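Local coordinates for protein extracellular ligand-binding receptor (Verminephrobacter eiseniae, PDB 4M88) that probably binds an amino acid or similar small solute outside the cytoplasmic membrane and delivers it to an ABC transporter, at residues Glu62-Pro65 / Lys66-Lys70; Ser134-Met138 / Leu139-Lys143. All blocks are in the same frame, centred on the assembly; numbering follows the deposited sequence.

Contact 1: residues Glu62-Pro65 / Lys66-Lys70; sequences EQFP and KAMEK
Selenomethionine Met68 lies alongside Phe64, one helical turn back, the two side chains pointing the same way. Its CB lies 3.6 Å from Phe64 O and almost as near to Pro65 O. At CG the chain reaches the aromatic ring: this methylene sits over one face of Phe64, displaced toward the rim, with Met68 CG 3.5 Å from Phe64 CE2 and 3.9 Å from the ring centroid, a CH-pi contact. CG also touches the Phe64 carbonyl oxygen, so it is wedged between ring and backbone. Bends at chi2 and chi3 then turn the end of the chain. Met68 SE stays near the ring, 4.0 Å from Phe64 CZ, but approaches obliquely, a Met-aromatic contact without a squarely stacked geometry. The tip, CE, swings off the ring, well beyond contact distance of CZ. Phe64 meets the selenium there because its CG is anti to the backbone N (chi1 -175°).

All this happens in the last turns of helix 57-68, in the Rossmann-like domain whose parallel sheet includes strand 45-52. Phe64 and Met68 also pack on the loop that leads into strand 99-101, at Leu92, Ala96, Pro97 and Val98, while Gln63 and Ala67 rest on Ala51 and Phe49 of strand 45-52.

Pro65, lacking an N-H, kinks the helix, yet the helical bonds that span it and follow it are kept. Ala67 N donates to Gln63 O and Met68 N to Phe64 O, both at 2.8 Å; Glu69 N follows to Pro65 O, less straight at 138°. The extended chain of Lys66 passes Gln63 at a slant, its CD 3.7 Å from both Gln63 OE1 and Glu62 O. Glu62 runs nearly the same way as Lys66, its carboxylate near the ammonium but without contact, while its OE1 is in a salt bridge with Arg54.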
# COMPACT_ATOMS: atom_id res chain seq x y z
N GLU A 62 -15.87 2.60 15.31
CA GLU A 62 -15.84 3.39 16.54
C GLU A 62 -15.07 4.70 16.40
O GLU A 62 -15.50 5.74 16.90
CB GLU A 62 -15.20 2.57 17.67
CG GLU A 62 -16.03 1.37 18.10
CD GLU A 62 -15.30 0.52 19.13
OE1 GLU A 62 -14.23 0.95 19.62
OE2 GLU A 62 -15.80 -0.58 19.45
N GLN A 63 -13.93 4.66 15.72
CA GLN A 63 -13.08 5.85 15.62
C GLN A 63 -13.54 6.89 14.60
O GLN A 63 -13.24 8.07 14.74
CB GLN A 63 -11.63 5.46 15.32
CG GLN A 63 -10.98 4.67 16.46
CD GLN A 63 -11.12 5.37 17.79
OE1 GLN A 63 -11.00 6.60 17.89
NE2 GLN A 63 -11.42 4.60 18.82
N PHE A 64 -14.25 6.45 13.56
CA PHE A 64 -14.62 7.35 12.49
C PHE A 64 -15.39 8.59 12.95
O PHE A 64 -14.97 9.71 12.65
CB PHE A 64 -15.35 6.62 11.35
CG PHE A 64 -15.65 7.49 10.16
CD1 PHE A 64 -14.72 7.67 9.16
CD2 PHE A 64 -16.89 8.13 10.04
CE1 PHE A 64 -15.00 8.47 8.05
CE2 PHE A 64 -17.19 8.92 8.95
CZ PHE A 64 -16.24 9.10 7.94
N PRO A 65 -16.50 8.41 13.71
CA PRO A 65 -17.22 9.63 14.11
C PRO A 65 -16.40 10.50 15.07
O PRO A 65 -16.51 11.73 15.03
CB PRO A 65 -18.48 9.09 14.80
CG PRO A 65 -18.15 7.68 15.18
CD PRO A 65 -17.24 7.20 14.09
N LYS A 66 -15.57 9.87 15.90
CA LYS A 66 -14.71 10.65 16.80
C LYS A 66 -13.73 11.48 15.98
O LYS A 66 -13.45 12.63 16.32
CB LYS A 66 -13.96 9.73 17.76
CG LYS A 66 -14.87 8.92 18.65
CD LYS A 66 -14.07 7.92 19.49
CE LYS A 66 -14.88 7.41 20.67
NZ LYS A 66 -14.11 6.44 21.49
N ALA A 67 -13.21 10.90 14.90
CA ALA A 67 -12.32 11.60 14.00
C ALA A 67 -13.07 12.74 13.31
O ALA A 67 -12.57 13.87 13.21
CB ALA A 67 -11.73 10.63 12.96
N MSE A 68 -14.28 12.45 12.83
CA MSE A 68 -15.06 13.47 12.14
C MSE A 68 -15.41 14.68 13.03
O MSE A 68 -15.60 15.78 12.52
CB MSE A 68 -16.34 12.88 11.53
CG MSE A 68 -16.10 11.97 10.35
SE MSE A 68 -15.06 12.85 8.91
CE MSE A 68 -16.28 14.33 8.55
N GLU A 69 -15.48 14.46 14.34
CA GLU A 69 -15.77 15.57 15.26
C GLU A 69 -14.67 16.63 15.26
O GLU A 69 -14.92 17.78 15.63
CB GLU A 69 -15.99 15.05 16.68
CG GLU A 69 -17.32 14.34 16.89
CD GLU A 69 -17.64 14.15 18.36
OE1 GLU A 69 -16.80 13.56 19.07
OE2 GLU A 69 -18.72 14.60 18.80
N LYS A 70 -13.46 16.24 14.85
CA LYS A 70 -12.33 17.17 14.79
C LYS A 70 -12.31 17.98 13.50
O LYS A 70 -11.39 18.78 13.29
CB LYS A 70 -11.00 16.41 14.93
CG LYS A 70 -10.89 15.52 16.16
CD LYS A 70 -11.27 16.30 17.41
CE LYS A 70 -11.74 15.39 18.55
NZ LYS A 70 -12.52 16.15 19.58

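Contact 2: residues Ser134-Met138 / Leu139-Lys143; sequences SHAQM and LGMSK
Leu139 lays its branched end across the imidazole of His135 at the C-terminal end of helix 125-138, where a Schellman motif closes the helix. The isobutyl group meets the ring through its face: Leu139 CG lies 4.2 Å from the His135 centroid, 27° off the normal, a CH-pi contact. Both methyls come nearest His135 NE2, Leu139 CD1 at 3.4 Å and also close to CD2 of His135, Leu139 CD2 rather farther off and leaning toward CE1. A chi1 of 176° sets the His135 ring beside the carbonyl carbon, where Leu139 can lie over it.

Gly140 provides the turn, its phi of 85° taking the chain out of the helix. Gly140 N donates to Gln137 O from well above the carbonyl plane, while Met141 N bonds to Ala136 O at 3.1 Å. Leu139 N makes only weak bonds, to His135 O and Ala136 O.

Beyond the turn, selenomethionine Met141 stretches out past CG and runs back beside Ala136. Both it and Leu139 touch Phe228 of strand 227-229, so the helix end is packed against the sheet that strand 143-149 is about to enter. Met141 SE comes to rest 3.9 Å from Ala136 CB.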
# COMPACT_ATOMS: atom_id res chain seq x y z
N SER A 134 2.49 -11.11 -16.05
CA SER A 134 3.28 -10.80 -17.24
C SER A 134 4.77 -11.13 -17.00
O SER A 134 5.45 -11.72 -17.86
CB SER A 134 3.13 -9.32 -17.58
OG SER A 134 4.07 -8.92 -18.57
N HIS A 135 5.27 -10.74 -15.83
CA HIS A 135 6.66 -10.95 -15.48
C HIS A 135 6.96 -12.44 -15.40
O HIS A 135 7.99 -12.91 -15.90
CB HIS A 135 6.95 -10.27 -14.14
CG HIS A 135 8.33 -10.49 -13.61
ND1 HIS A 135 9.42 -9.76 -14.04
CD2 HIS A 135 8.79 -11.33 -12.65
CE1 HIS A 135 10.50 -10.16 -13.38
NE2 HIS A 135 10.14 -11.11 -12.54
N ALA A 136 6.05 -13.20 -14.80
CA ALA A 136 6.23 -14.65 -14.68
C ALA A 136 6.38 -15.29 -16.05
O ALA A 136 7.22 -16.17 -16.25
CB ALA A 136 5.07 -15.28 -13.91
N GLN A 137 5.58 -14.84 -17.01
CA GLN A 137 5.74 -15.35 -18.36
C GLN A 137 7.09 -15.03 -18.99
O GLN A 137 7.62 -15.83 -19.75
CB GLN A 137 4.62 -14.84 -19.26
CG GLN A 137 3.40 -15.69 -19.16
CD GLN A 137 2.59 -15.68 -20.42
OE1 GLN A 137 2.32 -14.62 -20.98
NE2 GLN A 137 2.22 -16.86 -20.89
N MSE A 138 7.63 -13.85 -18.70
CA MSE A 138 8.94 -13.49 -19.24
C MSE A 138 10.06 -14.27 -18.55
O MSE A 138 11.17 -14.34 -19.06
CB MSE A 138 9.16 -11.98 -19.12
CG MSE A 138 8.09 -11.18 -19.84
SE MSE A 138 8.50 -9.28 -20.02
CE MSE A 138 8.44 -8.74 -18.15
N LEU A 139 9.76 -14.87 -17.40
CA LEU A 139 10.72 -15.76 -16.75
C LEU A 139 10.58 -17.17 -17.29
O LEU A 139 11.26 -18.10 -16.83
CB LEU A 139 10.54 -15.76 -15.23
CG LEU A 139 10.59 -14.39 -14.55
CD1 LEU A 139 10.41 -14.51 -13.03
CD2 LEU A 139 11.88 -13.69 -14.88
N GLY A 140 9.69 -17.35 -18.26
CA GLY A 140 9.52 -18.64 -18.91
C GLY A 140 8.58 -19.57 -18.16
O GLY A 140 8.57 -20.77 -18.40
N MSE A 141 7.79 -19.02 -17.25
CA MSE A 141 6.92 -19.86 -16.43
C MSE A 141 5.62 -20.23 -17.13
O MSE A 141 5.00 -19.39 -17.79
CB MSE A 141 6.63 -19.19 -15.09
CG MSE A 141 7.88 -18.96 -14.28
SE MSE A 141 7.55 -17.96 -12.64
CE MSE A 141 9.37 -17.96 -11.94
N SER A 142 5.22 -21.49 -16.97
CA SER A 142 3.95 -21.98 -17.49
C SER A 142 3.07 -22.51 -16.35
O SER A 142 1.91 -22.85 -16.57
CB SER A 142 4.19 -23.08 -18.53
OG SER A 142 4.95 -24.14 -17.97
N LYS A 143 3.61 -22.59 -15.14
CA LYS A 143 2.82 -23.01 -13.99
C LYS A 143 3.10 -22.15 -12.76
O LYS A 143 4.24 -22.06 -12.29
CB LYS A 143 3.05 -24.48 -13.66
CG LYS A 143 2.23 -24.95 -12.48
CD LYS A 143 2.25 -26.47 -12.34
CE LYS A 143 1.30 -26.92 -11.25
NZ LYS A 143 1.05 -28.39 -11.26

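Overall arrangement
Contact 1 comes first along the chain and is complete before contact 2 begins. Their centres are 46 Å apart, on opposite sides of the centre of the chain, and their nearest atoms are about 36 Å apart, so neither touches the other. Each marks the C-terminal end of a helix: helix 57-68 beside the parallel sheet that holds strands 4-11 and 45-52; helix 125-138 just before strand 143-149 of the mixed sheet. They thus belong to different lobes of the two-domain architecture of the leucine-binding protein family, in which solute is typically held in the cleft between lobes. Both lie at the periphery, as local packing of helix ends against their own sheets.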